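Long-range contacts in beta-d-glucoside glucohydrolase (Hypocrea jecorina, PDB 3ZZ1), which probably hydrolyses terminal, non-reducing beta-D-glucosyl residues, releasing beta-D-glucose as a family 3 beta-glucosidase in cellulose degradation: residues L223-G231 with A601-D609; E631-S642 with P689-S700. All blocks are in the same frame, centred on the assembly; numbering follows the deposited sequence.

Interactions 1 and 2 follow one another along the chain, share no helix or strand, and do not touch: their centres lie 27 Å apart, their nearest atoms about 12 Å. Interaction 1 is small and only partly buried. It sets the end of helix 216-226, in the N-terminal family 3 region, against a tight hairpin at 602-607, through one backbone hydrogen bond, carbonyl oxygens and a pair of prolines. Interaction 2 is a larger, mostly buried pairing of two strands in the fibronectin type III-like domain, with six backbone hydrogen bonds, a branched aliphatic row and an aromatic cluster. The first joins parts remote in sequence; the second builds one sheet from within.

Interaction 1: residues L223-G231 with A601-D609; sequences LKDQLGFPG and AVVPGGPSD
The five-membered rings of Pro230 and Pro604 meet at about a right angle, CG against CG at 3.8 Å, and form the one contact between apolar side chains here. Pro604 also lies close to the backbone before Pro230, its CA 3.4 Å from Gly228 O in a CA-H...O contact. Two residues before Pro604, Val602 points toward the 223-231 segment. Its CG1, placed by a chi1 of 171° that sets it opposite the backbone N, touches Asp225 O at 3.4 Å and Gly228 CA at 3.7 Å. Gly228 has positive phi just after the helix, and any CB there would run into both Val602 CG1 and Val603 O, so the close approach depends on the missing side chain.

The polar link is purely backbone: Gly605 N donates to Leu227 O at 2.7 Å, coming in tilted 24° from the carbonyl plane. The N-H is presented by a type II turn from Val603 to Gly606, whose ends are tied by paired backbone bonds between Val603 and Gly606. One residue back, Gln226 O receives a CA-H...O contact from Gly606 CA at 3.3 Å. Successive carbonyls, of Gln226 and Leu227, thus face the turn, while the Leu227 side chain starts away from it.

That side chain rests on Thr186 and Ala190 of helix 178-194. Trp9 of helix 8-20 touches both prolines, and Tyr13 of the same helix bonds to Pro230 O. The hairpin, between strands 596-597 and 613-623, thereby packs on the link from helix 216-226 to strand 232-235, outermost in the mixed sheet of the N-terminal, TIM-barrel-clan region.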
# COMPACT_ATOMS: atom_id res chain seq x y z
N LEU A 223 12.21 10.93 -12.10
CA LEU A 223 10.86 11.37 -11.71
C LEU A 223 10.35 12.51 -12.58
O LEU A 223 9.25 12.44 -13.11
CB LEU A 223 10.81 11.74 -10.22
CG LEU A 223 9.49 12.25 -9.61
CD1 LEU A 223 8.33 11.28 -9.81
CD2 LEU A 223 9.67 12.55 -8.12
N LYS A 224 11.16 13.55 -12.73
CA LYS A 224 10.70 14.76 -13.38
C LYS A 224 10.83 14.75 -14.90
O LYS A 224 9.94 15.23 -15.60
CB LYS A 224 11.37 16.00 -12.76
CG LYS A 224 10.83 16.33 -11.37
CD LYS A 224 11.50 17.56 -10.78
CE LYS A 224 10.94 17.86 -9.40
NZ LYS A 224 11.48 19.12 -8.83
N ASP A 225 11.94 14.22 -15.40
CA ASP A 225 12.22 14.25 -16.83
C ASP A 225 11.71 13.00 -17.57
O ASP A 225 11.11 13.12 -18.64
CB ASP A 225 13.72 14.46 -17.10
CG ASP A 225 14.20 15.85 -16.68
OD1 ASP A 225 13.35 16.70 -16.34
OD2 ASP A 225 15.42 16.09 -16.71
N GLN A 226 11.95 11.83 -17.00
CA GLN A 226 11.54 10.59 -17.65
C GLN A 226 10.08 10.24 -17.38
O GLN A 226 9.37 9.82 -18.30
CB GLN A 226 12.47 9.44 -17.26
CG GLN A 226 13.82 9.52 -17.97
CD GLN A 226 14.83 8.52 -17.45
OE1 GLN A 226 15.89 8.33 -18.06
NE2 GLN A 226 14.53 7.88 -16.33
N LEU A 227 9.62 10.43 -16.15
CA LEU A 227 8.21 10.20 -15.80
C LEU A 227 7.33 11.43 -16.03
O LEU A 227 6.11 11.36 -15.88
CB LEU A 227 8.06 9.71 -14.35
CG LEU A 227 8.71 8.39 -13.90
CD1 LEU A 227 8.22 8.02 -12.51
CD2 LEU A 227 8.39 7.27 -14.88
N GLY A 228 7.95 12.55 -16.40
CA GLY A 228 7.23 13.79 -16.71
C GLY A 228 6.37 14.34 -15.58
O GLY A 228 5.30 14.87 -15.83
N PHE A 229 6.85 14.19 -14.35
CA PHE A 229 6.15 14.66 -13.15
C PHE A 229 6.15 16.20 -13.08
O PHE A 229 7.21 16.81 -13.00
CB PHE A 229 6.80 14.06 -11.90
CG PHE A 229 6.17 14.47 -10.60
CD1 PHE A 229 4.80 14.29 -10.37
CD2 PHE A 229 6.95 15.01 -9.57
CE1 PHE A 229 4.23 14.66 -9.16
CE2 PHE A 229 6.38 15.38 -8.36
CZ PHE A 229 5.02 15.20 -8.16
N PRO A 230 4.95 16.81 -13.11
CA PRO A 230 4.87 18.27 -13.06
C PRO A 230 4.69 18.84 -11.65
O PRO A 230 4.73 20.05 -11.47
CB PRO A 230 3.64 18.59 -13.93
CG PRO A 230 3.12 17.22 -14.42
CD PRO A 230 3.64 16.23 -13.44
N GLY A 231 4.48 17.96 -10.66
CA GLY A 231 4.27 18.39 -9.27
C GLY A 231 5.54 18.59 -8.47
O GLY A 231 6.63 18.71 -9.04
N ALA A 601 5.69 11.63 -26.97
CA ALA A 601 6.39 12.68 -26.21
C ALA A 601 6.13 12.46 -24.73
O ALA A 601 5.07 11.96 -24.36
CB ALA A 601 5.91 14.05 -26.64
N VAL A 602 7.11 12.81 -23.90
CA VAL A 602 7.00 12.59 -22.45
C VAL A 602 5.88 13.47 -21.86
O VAL A 602 5.91 14.69 -21.97
CB VAL A 602 8.34 12.83 -21.70
CG1 VAL A 602 8.14 12.83 -20.18
CG2 VAL A 602 9.36 11.77 -22.09
N VAL A 603 4.90 12.80 -21.27
CA VAL A 603 3.84 13.44 -20.50
C VAL A 603 3.89 12.82 -19.09
O VAL A 603 4.78 12.01 -18.81
CB VAL A 603 2.44 13.24 -21.16
CG1 VAL A 603 2.40 13.89 -22.55
CG2 VAL A 603 2.07 11.76 -21.23
N PRO A 604 2.97 13.21 -18.18
CA PRO A 604 2.98 12.55 -16.88
C PRO A 604 2.78 11.04 -17.01
O PRO A 604 1.80 10.60 -17.62
CB PRO A 604 1.81 13.20 -16.14
CG PRO A 604 1.76 14.57 -16.71
CD PRO A 604 2.07 14.38 -18.18
N GLY A 605 3.73 10.28 -16.47
CA GLY A 605 3.73 8.82 -16.59
C GLY A 605 4.85 8.33 -17.49
O GLY A 605 5.27 7.18 -17.40
N GLY A 606 5.35 9.21 -18.35
CA GLY A 606 6.37 8.87 -19.32
C GLY A 606 5.87 9.14 -20.73
O GLY A 606 4.83 9.78 -20.90
N PRO A 607 6.61 8.67 -21.75
CA PRO A 607 6.13 8.75 -23.13
C PRO A 607 4.64 8.43 -23.23
O PRO A 607 4.16 7.46 -22.64
CB PRO A 607 6.97 7.70 -23.85
CG PRO A 607 8.30 7.81 -23.15
CD PRO A 607 8.00 8.19 -21.70
N SER A 608 3.92 9.28 -23.95
CA SER A 608 2.45 9.28 -23.97
C SER A 608 1.80 7.95 -24.35
O SER A 608 0.65 7.70 -23.99
CB SER A 608 1.93 10.39 -24.88
OG SER A 608 2.34 10.17 -26.22
N ASP A 609 2.52 7.09 -25.08
CA ASP A 609 1.98 5.80 -25.50
C ASP A 609 2.03 4.71 -24.42
O ASP A 609 1.32 3.71 -24.52
CB ASP A 609 2.60 5.31 -26.84
CG ASP A 609 4.13 5.39 -26.86
OD1 ASP A 609 4.73 6.22 -26.14
OD2 ASP A 609 4.74 4.61 -27.63

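Interaction 2: residues E631-S642 with P689-S700; sequences EVAQLYITYPSS and PSGSFGISVGAS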
# COMPACT_ATOMS: atom_id res chain seq x y z
N GLU A 631 -14.93 -13.96 -7.38
CA GLU A 631 -13.65 -14.52 -7.81
C GLU A 631 -12.71 -13.44 -8.33
O GLU A 631 -13.12 -12.55 -9.08
CB GLU A 631 -13.86 -15.59 -8.89
CG GLU A 631 -12.59 -16.07 -9.61
CD GLU A 631 -11.65 -16.89 -8.72
OE1 GLU A 631 -11.71 -16.79 -7.48
OE2 GLU A 631 -10.82 -17.65 -9.27
N VAL A 632 -11.44 -13.55 -7.94
CA VAL A 632 -10.39 -12.68 -8.46
C VAL A 632 -9.60 -13.42 -9.53
O VAL A 632 -8.82 -14.32 -9.22
CB VAL A 632 -9.45 -12.17 -7.33
CG1 VAL A 632 -8.34 -11.29 -7.90
CG2 VAL A 632 -10.24 -11.43 -6.27
N ALA A 633 -9.83 -13.06 -10.79
CA ALA A 633 -9.10 -13.63 -11.91
C ALA A 633 -7.85 -12.80 -12.18
O ALA A 633 -7.90 -11.57 -12.19
CB ALA A 633 -9.97 -13.67 -13.15
N GLN A 634 -6.74 -13.49 -12.41
CA GLN A 634 -5.45 -12.83 -12.58
C GLN A 634 -4.83 -13.15 -13.93
O GLN A 634 -4.88 -14.30 -14.39
CB GLN A 634 -4.50 -13.24 -11.44
CG GLN A 634 -4.95 -12.74 -10.07
CD GLN A 634 -4.51 -13.65 -8.93
OE1 GLN A 634 -3.35 -14.04 -8.85
NE2 GLN A 634 -5.44 -13.96 -8.03
N LEU A 635 -4.27 -12.13 -14.57
CA LEU A 635 -3.50 -12.31 -15.80
C LEU A 635 -2.01 -12.24 -15.49
O LEU A 635 -1.55 -11.28 -14.85
CB LEU A 635 -3.88 -11.25 -16.84
CG LEU A 635 -2.98 -11.04 -18.07
CD1 LEU A 635 -2.99 -12.25 -18.98
CD2 LEU A 635 -3.38 -9.81 -18.85
N TYR A 636 -1.28 -13.25 -15.93
CA TYR A 636 0.18 -13.27 -15.82
C TYR A 636 0.81 -13.37 -17.20
O TYR A 636 0.39 -14.20 -18.02
CB TYR A 636 0.66 -14.39 -14.89
CG TYR A 636 0.25 -14.19 -13.44
CD1 TYR A 636 1.07 -13.49 -12.56
CD2 TYR A 636 -0.96 -14.69 -12.97
CE1 TYR A 636 0.69 -13.30 -11.23
CE2 TYR A 636 -1.35 -14.51 -11.64
CZ TYR A 636 -0.52 -13.81 -10.78
OH TYR A 636 -0.90 -13.62 -9.47
N ILE A 637 1.79 -12.51 -17.45
CA ILE A 637 2.46 -12.49 -18.75
C ILE A 637 3.90 -12.99 -18.63
O ILE A 637 4.63 -12.65 -17.69
CB ILE A 637 2.36 -11.10 -19.44
CG1 ILE A 637 0.89 -10.71 -19.65
CG2 ILE A 637 3.10 -11.09 -20.78
CD1 ILE A 637 0.67 -9.41 -20.43
N THR A 638 4.28 -13.86 -19.57
CA THR A 638 5.66 -14.32 -19.74
C THR A 638 6.20 -13.66 -21.00
O THR A 638 5.61 -13.79 -22.07
CB THR A 638 5.69 -15.87 -19.87
OG1 THR A 638 5.20 -16.46 -18.66
CG2 THR A 638 7.11 -16.39 -20.16
N TYR A 639 7.30 -12.93 -20.87
CA TYR A 639 7.90 -12.22 -22.00
C TYR A 639 8.62 -13.21 -22.91
O TYR A 639 8.98 -14.30 -22.46
CB TYR A 639 8.87 -11.14 -21.50
CG TYR A 639 8.22 -9.85 -21.02
CD1 TYR A 639 7.01 -9.86 -20.31
CD2 TYR A 639 8.81 -8.62 -21.27
CE1 TYR A 639 6.42 -8.68 -19.87
CE2 TYR A 639 8.22 -7.43 -20.83
CZ TYR A 639 7.03 -7.47 -20.13
OH TYR A 639 6.44 -6.30 -19.70
N PRO A 640 8.82 -12.86 -24.20
CA PRO A 640 9.61 -13.75 -25.06
C PRO A 640 10.95 -14.08 -24.41
O PRO A 640 11.52 -13.25 -23.70
CB PRO A 640 9.83 -12.91 -26.32
CG PRO A 640 8.67 -11.98 -26.36
CD PRO A 640 8.33 -11.68 -24.93
N SER A 641 11.44 -15.30 -24.63
CA SER A 641 12.70 -15.75 -24.04
C SER A 641 13.93 -15.10 -24.69
O SER A 641 15.04 -15.21 -24.18
CB SER A 641 12.82 -17.28 -24.09
OG SER A 641 11.81 -17.89 -23.30
N SER A 642 13.72 -14.41 -25.81
CA SER A 642 14.79 -13.66 -26.46
C SER A 642 15.05 -12.30 -25.78
O SER A 642 16.13 -11.73 -25.90
CB SER A 642 14.48 -13.46 -27.94
OG SER A 642 13.19 -12.92 -28.10
N PRO A 689 9.68 -6.02 -26.60
CA PRO A 689 10.41 -6.98 -27.43
C PRO A 689 9.49 -7.67 -28.43
O PRO A 689 8.30 -7.83 -28.16
CB PRO A 689 10.94 -8.00 -26.42
CG PRO A 689 9.96 -7.94 -25.29
CD PRO A 689 9.49 -6.52 -25.22
N SER A 690 10.04 -8.06 -29.58
CA SER A 690 9.29 -8.85 -30.54
C SER A 690 9.26 -10.31 -30.08
O SER A 690 10.10 -10.73 -29.27
CB SER A 690 9.89 -8.73 -31.95
OG SER A 690 11.15 -9.36 -32.03
N GLY A 691 8.29 -11.06 -30.58
CA GLY A 691 8.15 -12.46 -30.22
C GLY A 691 6.80 -12.80 -29.62
O GLY A 691 5.89 -11.97 -29.61
N SER A 692 6.69 -14.03 -29.12
CA SER A 692 5.46 -14.54 -28.55
C SER A 692 5.48 -14.42 -27.02
O SER A 692 6.34 -14.99 -26.35
CB SER A 692 5.26 -16.00 -28.97
OG SER A 692 3.98 -16.46 -28.58
N PHE A 693 4.53 -13.64 -26.51
CA PHE A 693 4.34 -13.46 -25.07
C PHE A 693 3.43 -14.55 -24.55
O PHE A 693 2.36 -14.79 -25.11
CB PHE A 693 3.68 -12.11 -24.79
CG PHE A 693 4.59 -10.92 -24.94
CD1 PHE A 693 4.91 -10.42 -26.20
CD2 PHE A 693 5.09 -10.26 -23.83
CE1 PHE A 693 5.74 -9.31 -26.34
CE2 PHE A 693 5.91 -9.14 -23.96
CZ PHE A 693 6.24 -8.67 -25.22
N GLY A 694 3.84 -15.21 -23.47
CA GLY A 694 2.98 -16.18 -22.80
C GLY A 694 1.84 -15.49 -22.07
O GLY A 694 2.06 -14.54 -21.30
N ILE A 695 0.62 -15.95 -22.31
CA ILE A 695 -0.56 -15.41 -21.64
C ILE A 695 -1.13 -16.47 -20.70
O ILE A 695 -1.51 -17.56 -21.14
CB ILE A 695 -1.63 -14.93 -22.66
CG1 ILE A 695 -1.04 -13.86 -23.60
CG2 ILE A 695 -2.90 -14.44 -21.96
CD1 ILE A 695 -0.49 -12.61 -22.90
N SER A 696 -1.15 -16.15 -19.41
CA SER A 696 -1.60 -17.09 -18.38
C SER A 696 -2.67 -16.46 -17.50
O SER A 696 -2.43 -15.43 -16.86
CB SER A 696 -0.42 -17.56 -17.54
OG SER A 696 0.47 -18.35 -18.30
N VAL A 697 -3.85 -17.08 -17.48
CA VAL A 697 -4.96 -16.60 -16.66
C VAL A 697 -5.37 -17.69 -15.67
O VAL A 697 -5.49 -18.86 -16.04
CB VAL A 697 -6.17 -16.14 -17.52
CG1 VAL A 697 -7.37 -15.79 -16.64
CG2 VAL A 697 -5.80 -14.95 -18.40
N GLY A 698 -5.59 -17.30 -14.42
CA GLY A 698 -6.04 -18.24 -13.41
C GLY A 698 -6.41 -17.62 -12.07
O GLY A 698 -6.59 -16.40 -11.96
N ALA A 699 -6.50 -18.49 -11.07
CA ALA A 699 -7.00 -18.13 -9.74
C ALA A 699 -5.90 -17.67 -8.78
O ALA A 699 -6.19 -17.27 -7.65
CB ALA A 699 -7.79 -19.31 -9.14
N SER A 700 -4.65 -17.76 -9.23
CA SER A 700 -3.45 -17.37 -8.47
C SER A 700 -2.23 -17.41 -9.40
O SER A 700 -2.36 -17.72 -10.59
CB SER A 700 -3.24 -18.30 -7.26
OG SER A 700 -2.59 -19.51 -7.62
O HOH W 1 2.43 -16.09 -18.64
O HOH W 2 7.12 -16.36 -23.90
O HOH W 3 13.00 -10.28 -28.18
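Tyr636 O is gripped twice, by Ser696 N across the strands at 2.8 Å, nearly in line with the carbonyl, and by a water, also at 2.8 Å. The same water donates to Thr638 OG1 and bonds with Ser696 OG, so it bridges the polar side chains of both strands; Thr638 OG1 has a further partner in Pro648 O. In return Tyr636 N reaches Ser696 O at 2.6 Å in an almost straight bond. Equivalent pairs, Gln634 with Gly698 and Thr638 with Gly694, complete a ladder of six backbone bonds. Gly694 lies so close to Thr638 that a CB would clash with the threonine CB.

On the face carrying Tyr636, its hydroxyl donates in the ring plane to Gln634 OE1 at 2.6 Å, fixing the amide, whose NE2 is bonded to Gly574 O. The opposite face is aliphatic. Leu635 CD1 packs on Ile695 CG2 at 3.7 Å and reaches Val697, while Ile637 and Ile695 run side by side.

At the far end of the ladder, Phe693 is wedged between three groups. Its CG lies anti to the carbonyl carbon (chi1 -74°), which brings the ring alongside Pro640 and Tyr639. Pro640 CD sits 3.5 Å from its ring centroid, squarely over one face in a CH-pi contact. Ile637 CG2 meets the ring edge, and that edge turns its CE2 onto the face of Tyr639 in a T-shaped pair, planes at 64°. A serine in its place would probably leave Pro640 and the Tyr639 face without their common partner and open a gap beside Ile637.

Strand 650-659 flanks 629-638 and strand 704-712 flanks 691-698, making a four-stranded antiparallel sheet; Tyr584 of strand 582-591 packs on Ala633 and Val697, as suits the beta sandwich of a fibronectin type III-like domain.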